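MdcE (Pseudomonas aeruginosa, PDB 5VIP) probably acts as the gamma subunit of biotin-independent malonate decarboxylase, taking part in removal of the carboxyl group from malonyl-ACP. Local coordinates at residues Arg170-His175 / Gly248-Asp253; Tyr212-Tyr217 / Gly221-Thr226. All blocks are in the same frame, centred on the assembly; numbering follows the deposited sequence.

Interactions 1 and 2 lie on the two faces of one sheet, their centres about 13 Å apart. Strand 170-174 sends Arg-170 and Ile-172 to helix 237-254 in interaction 1, while the alternate residues Leu-171 and Ala-173 meet Tyr-217, Ile-214 and Leu-223 of interaction 2. Strand 225-227 is the neighbour of 170-174 in the sheet, and the two paths are joined by a probable hydrogen bond between Leu-171 O and Trp-224 N (2.8 Å). At the far end of the strand, His-175 NE2 lies 2.9 Å from Asp-215 OD1, a further probable hydrogen bond. Trp-224, carried by 221-226, turns back to the helix face and packs on interaction 1.

Interaction 1 (Arg170-His175 / Gly248-Asp253); sequences RLIALH and GEALAD
Arg-170 lays one edge of its guanidinium against the Asp-253 carboxylate, while its aliphatic base passes beside Ala-250. This is strand-on-helix packing, consistent with the crotonase-like alpha/beta fold of carboxyltransferase subunits: strand 170-174 of the central mixed sheet is covered on one face by helix 237-254. Strand 170-174 and helix 248-253 run nearly antiparallel, at 165°, with axes 9.8 Å apart at their closest.

The salt bridge is a side-on grip in which two nitrogens share one oxygen. Arg-170 NE donates to Asp-253 OD2 at 2.8 Å, and Arg-170 NH2 reaches the same OD2, also at 2.8 Å. Neither N-H points straight at the oxygen, as expected when two donors converge on a single acceptor. OD2 sits within the guanidinium plane, yet the two groups are not coplanar: the carboxylate is turned 76° from it. NE meets OD2 nearly along the C-O direction; NH2 approaches from above the carboxylate plane. The bend of the arginine chain at chi2 (-76°) helps bring the NE edge round to the acid. Asp-253 lies in the last turn of its helix, where the negative end of the helix dipole would be expected to favour a nearby guanidinium.

Trp-224 lies against this corner, making a cation-pi contact with Arg-170 and packing on both Ala-250 and Asp-253. Deeper in, the contact turns apolar. Ile-172, two residues along the same face of the strand, lies among Ile-149 and Leu-151 of strand 148-152 and Cys-246 of the helix. Ala-250 faces both strand residues: its CB lies 4.5 Å from Arg-170 CB, and the tip of the longer isoleucine branch, Ile-172 CD1, touches Ala-250 CB at 3.8 Å.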
# COMPACT_ATOMS: atom_id res chain seq x y z
N ARG A 170 14.70 5.24 -0.44
CA ARG A 170 15.44 5.30 0.82
C ARG A 170 14.59 5.92 1.91
O ARG A 170 13.91 6.92 1.67
CB ARG A 170 16.74 6.10 0.68
CG ARG A 170 17.68 5.62 -0.41
CD ARG A 170 18.45 4.37 -0.02
NE ARG A 170 19.46 4.10 -1.03
CZ ARG A 170 19.20 3.55 -2.22
NH1 ARG A 170 17.96 3.18 -2.53
NH2 ARG A 170 20.17 3.37 -3.09
N LEU A 171 14.61 5.31 3.09
CA LEU A 171 13.89 5.82 4.24
C LEU A 171 14.86 6.35 5.28
O LEU A 171 15.78 5.65 5.71
CB LEU A 171 13.01 4.74 4.87
CG LEU A 171 11.78 4.27 4.08
CD1 LEU A 171 11.12 3.13 4.82
CD2 LEU A 171 10.80 5.41 3.86
N ILE A 172 14.66 7.60 5.68
CA ILE A 172 15.45 8.23 6.75
C ILE A 172 14.52 8.65 7.87
O ILE A 172 13.50 9.29 7.61
CB ILE A 172 16.22 9.46 6.23
CG1 ILE A 172 17.23 9.04 5.16
CG2 ILE A 172 16.89 10.23 7.40
CD1 ILE A 172 17.70 10.20 4.27
N ALA A 173 14.84 8.28 9.10
CA ALA A 173 14.00 8.65 10.23
C ALA A 173 14.77 9.53 11.21
O ALA A 173 15.95 9.32 11.43
CB ALA A 173 13.48 7.40 10.94
N LEU A 174 14.08 10.50 11.80
CA LEU A 174 14.64 11.21 12.95
C LEU A 174 14.63 10.28 14.16
O LEU A 174 13.66 9.53 14.39
CB LEU A 174 13.86 12.49 13.22
CG LEU A 174 13.78 13.43 12.02
CD1 LEU A 174 13.08 14.72 12.36
CD2 LEU A 174 15.16 13.67 11.43
N HIS A 175 15.72 10.29 14.92
CA HIS A 175 15.85 9.41 16.07
C HIS A 175 15.24 10.11 17.27
O HIS A 175 15.95 10.77 18.04
CB HIS A 175 17.32 9.04 16.31
CG HIS A 175 17.52 7.99 17.36
ND1 HIS A 175 17.83 8.28 18.66
CD2 HIS A 175 17.45 6.63 17.29
CE1 HIS A 175 17.95 7.17 19.36
NE2 HIS A 175 17.72 6.15 18.54
N GLY A 248 20.89 14.84 0.83
CA GLY A 248 21.83 14.93 -0.28
C GLY A 248 22.56 13.62 -0.52
O GLY A 248 22.72 13.18 -1.66
N GLU A 249 23.01 12.99 0.56
CA GLU A 249 23.72 11.72 0.44
C GLU A 249 22.79 10.58 0.00
O GLU A 249 23.20 9.68 -0.73
CB GLU A 249 24.41 11.39 1.76
CG GLU A 249 25.54 12.37 2.07
CD GLU A 249 26.06 12.26 3.49
OE1 GLU A 249 25.68 11.31 4.21
OE2 GLU A 249 26.86 13.14 3.88
N ALA A 250 21.54 10.62 0.44
CA ALA A 250 20.56 9.63 0.01
C ALA A 250 20.33 9.75 -1.49
O ALA A 250 20.33 8.77 -2.22
CB ALA A 250 19.25 9.79 0.78
N LEU A 251 20.18 10.99 -1.95
CA LEU A 251 19.98 11.30 -3.36
C LEU A 251 21.15 10.80 -4.20
O LEU A 251 20.97 10.14 -5.23
CB LEU A 251 19.79 12.81 -3.53
CG LEU A 251 19.59 13.36 -4.93
CD1 LEU A 251 18.43 12.63 -5.59
CD2 LEU A 251 19.32 14.86 -4.87
N ALA A 252 22.37 11.11 -3.75
CA ALA A 252 23.58 10.63 -4.40
C ALA A 252 23.63 9.11 -4.43
O ALA A 252 24.02 8.52 -5.43
CB ALA A 252 24.82 11.20 -3.69
N ASP A 253 23.23 8.48 -3.33
CA ASP A 253 23.26 7.02 -3.21
C ASP A 253 22.26 6.33 -4.15
O ASP A 253 22.51 5.22 -4.62
CB ASP A 253 22.99 6.61 -1.75
CG ASP A 253 23.19 5.13 -1.52
OD1 ASP A 253 24.35 4.69 -1.44
OD2 ASP A 253 22.18 4.40 -1.43

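Interaction 2 (Tyr212-Tyr217 / Gly221-Thr226); sequences YDIDSY and GLLWRT
A 2.6 Å hydrogen bond from Ser-216 OG to Asp-213 OD1 fastens the start of the short helix 214-219, whose Tyr-217 ring is held between Leu-222 and Leu-223. Asp-213 is the N-cap: its other oxygen, OD2, accepts from Ser-216 N at 2.8 Å, a nearly straight bond (165°) that meets the carboxylate from above its plane. Both oxygens thus hold the same serine.

Tyr-217 has CG anti to the backbone N (chi1 -178°), which carries the ring across to the returning chain, where it crosses both leucines at about a right angle. Leu-223 comes at the ring edge, with its CG 3.7 Å from Tyr-217 CD2. Leu-222 meets the ring obliquely, its CD1 3.5 Å from Tyr-217 CE1. Gly-221, the first residue to leave helical angles, has a positive phi (79°), which by itself favours glycine. The short helix is thus followed by a reversal into strand 225-227, one of the two edge strands of the central sheet within this chain, and packs on one sheet face over Leu-171 and Ala-173. Tyr-217 OH, buried beside Leu-222 CB at 3.5 Å, is satisfied by a hydrogen bond with Tyr-166 OH. Nearer the helix start, Ile-214 CG1 and CD1 both lie 4.1 Å from Leu-223 CD1.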
# COMPACT_ATOMS: atom_id res chain seq x y z
N TYR A 212 6.65 0.09 18.82
CA TYR A 212 6.33 1.37 18.19
C TYR A 212 7.56 2.29 18.03
O TYR A 212 7.56 3.18 17.17
CB TYR A 212 5.25 2.09 19.01
CG TYR A 212 3.87 1.50 18.80
CD1 TYR A 212 3.47 0.36 19.49
CD2 TYR A 212 2.98 2.07 17.89
CE1 TYR A 212 2.21 -0.19 19.29
CE2 TYR A 212 1.72 1.52 17.69
CZ TYR A 212 1.35 0.38 18.38
OH TYR A 212 0.10 -0.16 18.18
N ASP A 213 8.59 2.08 18.83
CA ASP A 213 9.76 2.96 18.81
C ASP A 213 10.63 2.77 17.56
O ASP A 213 10.64 1.70 16.95
CB ASP A 213 10.62 2.74 20.04
CG ASP A 213 11.36 1.43 19.99
OD1 ASP A 213 10.74 0.39 20.28
OD2 ASP A 213 12.55 1.43 19.63
N ILE A 214 11.41 3.79 17.23
CA ILE A 214 12.14 3.79 15.98
C ILE A 214 13.42 2.93 16.05
O ILE A 214 13.92 2.49 15.02
CB ILE A 214 12.47 5.24 15.55
CG1 ILE A 214 12.80 5.29 14.06
CG2 ILE A 214 13.55 5.84 16.44
CD1 ILE A 214 11.61 4.90 13.16
N ASP A 215 13.93 2.67 17.25
CA ASP A 215 15.08 1.77 17.36
C ASP A 215 14.69 0.34 16.97
O ASP A 215 15.41 -0.34 16.23
CB ASP A 215 15.65 1.79 18.77
CG ASP A 215 16.58 2.97 18.99
OD1 ASP A 215 17.26 3.37 18.03
OD2 ASP A 215 16.63 3.49 20.12
N SER A 216 13.55 -0.12 17.49
CA SER A 216 13.01 -1.42 17.12
C SER A 216 12.81 -1.53 15.62
O SER A 216 13.21 -2.53 15.01
CB SER A 216 11.68 -1.65 17.83
OG SER A 216 11.87 -1.76 19.23
N TYR A 217 12.21 -0.50 15.01
CA TYR A 217 11.97 -0.51 13.57
C TYR A 217 13.28 -0.59 12.81
O TYR A 217 13.40 -1.34 11.85
CB TYR A 217 11.16 0.73 13.15
CG TYR A 217 10.81 0.77 11.68
CD1 TYR A 217 9.78 -0.02 11.17
CD2 TYR A 217 11.50 1.60 10.80
CE1 TYR A 217 9.45 0.02 9.82
CE2 TYR A 217 11.18 1.64 9.45
CZ TYR A 217 10.15 0.84 8.97
OH TYR A 217 9.82 0.88 7.63
N GLY A 221 15.96 -3.58 9.72
CA GLY A 221 16.70 -3.32 8.49
C GLY A 221 15.92 -2.55 7.43
O GLY A 221 16.25 -2.60 6.24
N LEU A 222 14.89 -1.82 7.85
CA LEU A 222 14.02 -1.09 6.92
C LEU A 222 14.38 0.39 6.75
O LEU A 222 13.82 1.06 5.89
CB LEU A 222 12.57 -1.21 7.38
CG LEU A 222 12.03 -2.65 7.34
CD1 LEU A 222 10.72 -2.77 8.09
CD2 LEU A 222 11.87 -3.11 5.90
N LEU A 223 15.29 0.91 7.57
CA LEU A 223 15.77 2.29 7.39
C LEU A 223 17.13 2.33 6.72
O LEU A 223 18.00 1.50 7.01
CB LEU A 223 15.85 3.01 8.73
CG LEU A 223 14.53 3.27 9.44
CD1 LEU A 223 14.77 3.75 10.85
CD2 LEU A 223 13.69 4.28 8.66
N TRP A 224 17.34 3.30 5.84
CA TRP A 224 18.67 3.54 5.30
C TRP A 224 19.52 4.22 6.39
O TRP A 224 20.65 3.80 6.65
CB TRP A 224 18.58 4.39 4.04
CG TRP A 224 19.85 4.51 3.30
CD1 TRP A 224 20.53 3.51 2.64
CD2 TRP A 224 20.61 5.70 3.09
NE1 TRP A 224 21.66 4.02 2.06
CE2 TRP A 224 21.74 5.36 2.32
CE3 TRP A 224 20.44 7.04 3.49
CZ2 TRP A 224 22.70 6.30 1.93
CZ3 TRP A 224 21.40 7.96 3.11
CH2 TRP A 224 22.51 7.59 2.34
N ARG A 225 18.95 5.22 7.06
CA ARG A 225 19.60 5.92 8.16
C ARG A 225 18.70 6.52 9.18
O ARG A 225 17.58 6.83 8.88
CB ARG A 225 20.44 7.05 7.63
CG ARG A 225 21.59 6.58 6.80
CD ARG A 225 22.81 7.42 6.91
NE ARG A 225 23.83 7.01 5.99
CZ ARG A 225 24.10 5.77 5.60
NH1 ARG A 225 23.43 4.72 6.04
NH2 ARG A 225 25.06 5.57 4.74
N THR A 226 19.22 6.68 10.39
CA THR A 226 18.54 7.43 11.44
C THR A 226 19.38 8.67 11.77
O THR A 226 20.60 8.67 11.58
CB THR A 226 18.31 6.59 12.72
OG1 THR A 226 19.57 6.15 13.24
CG2 THR A 226 17.45 5.38 12.42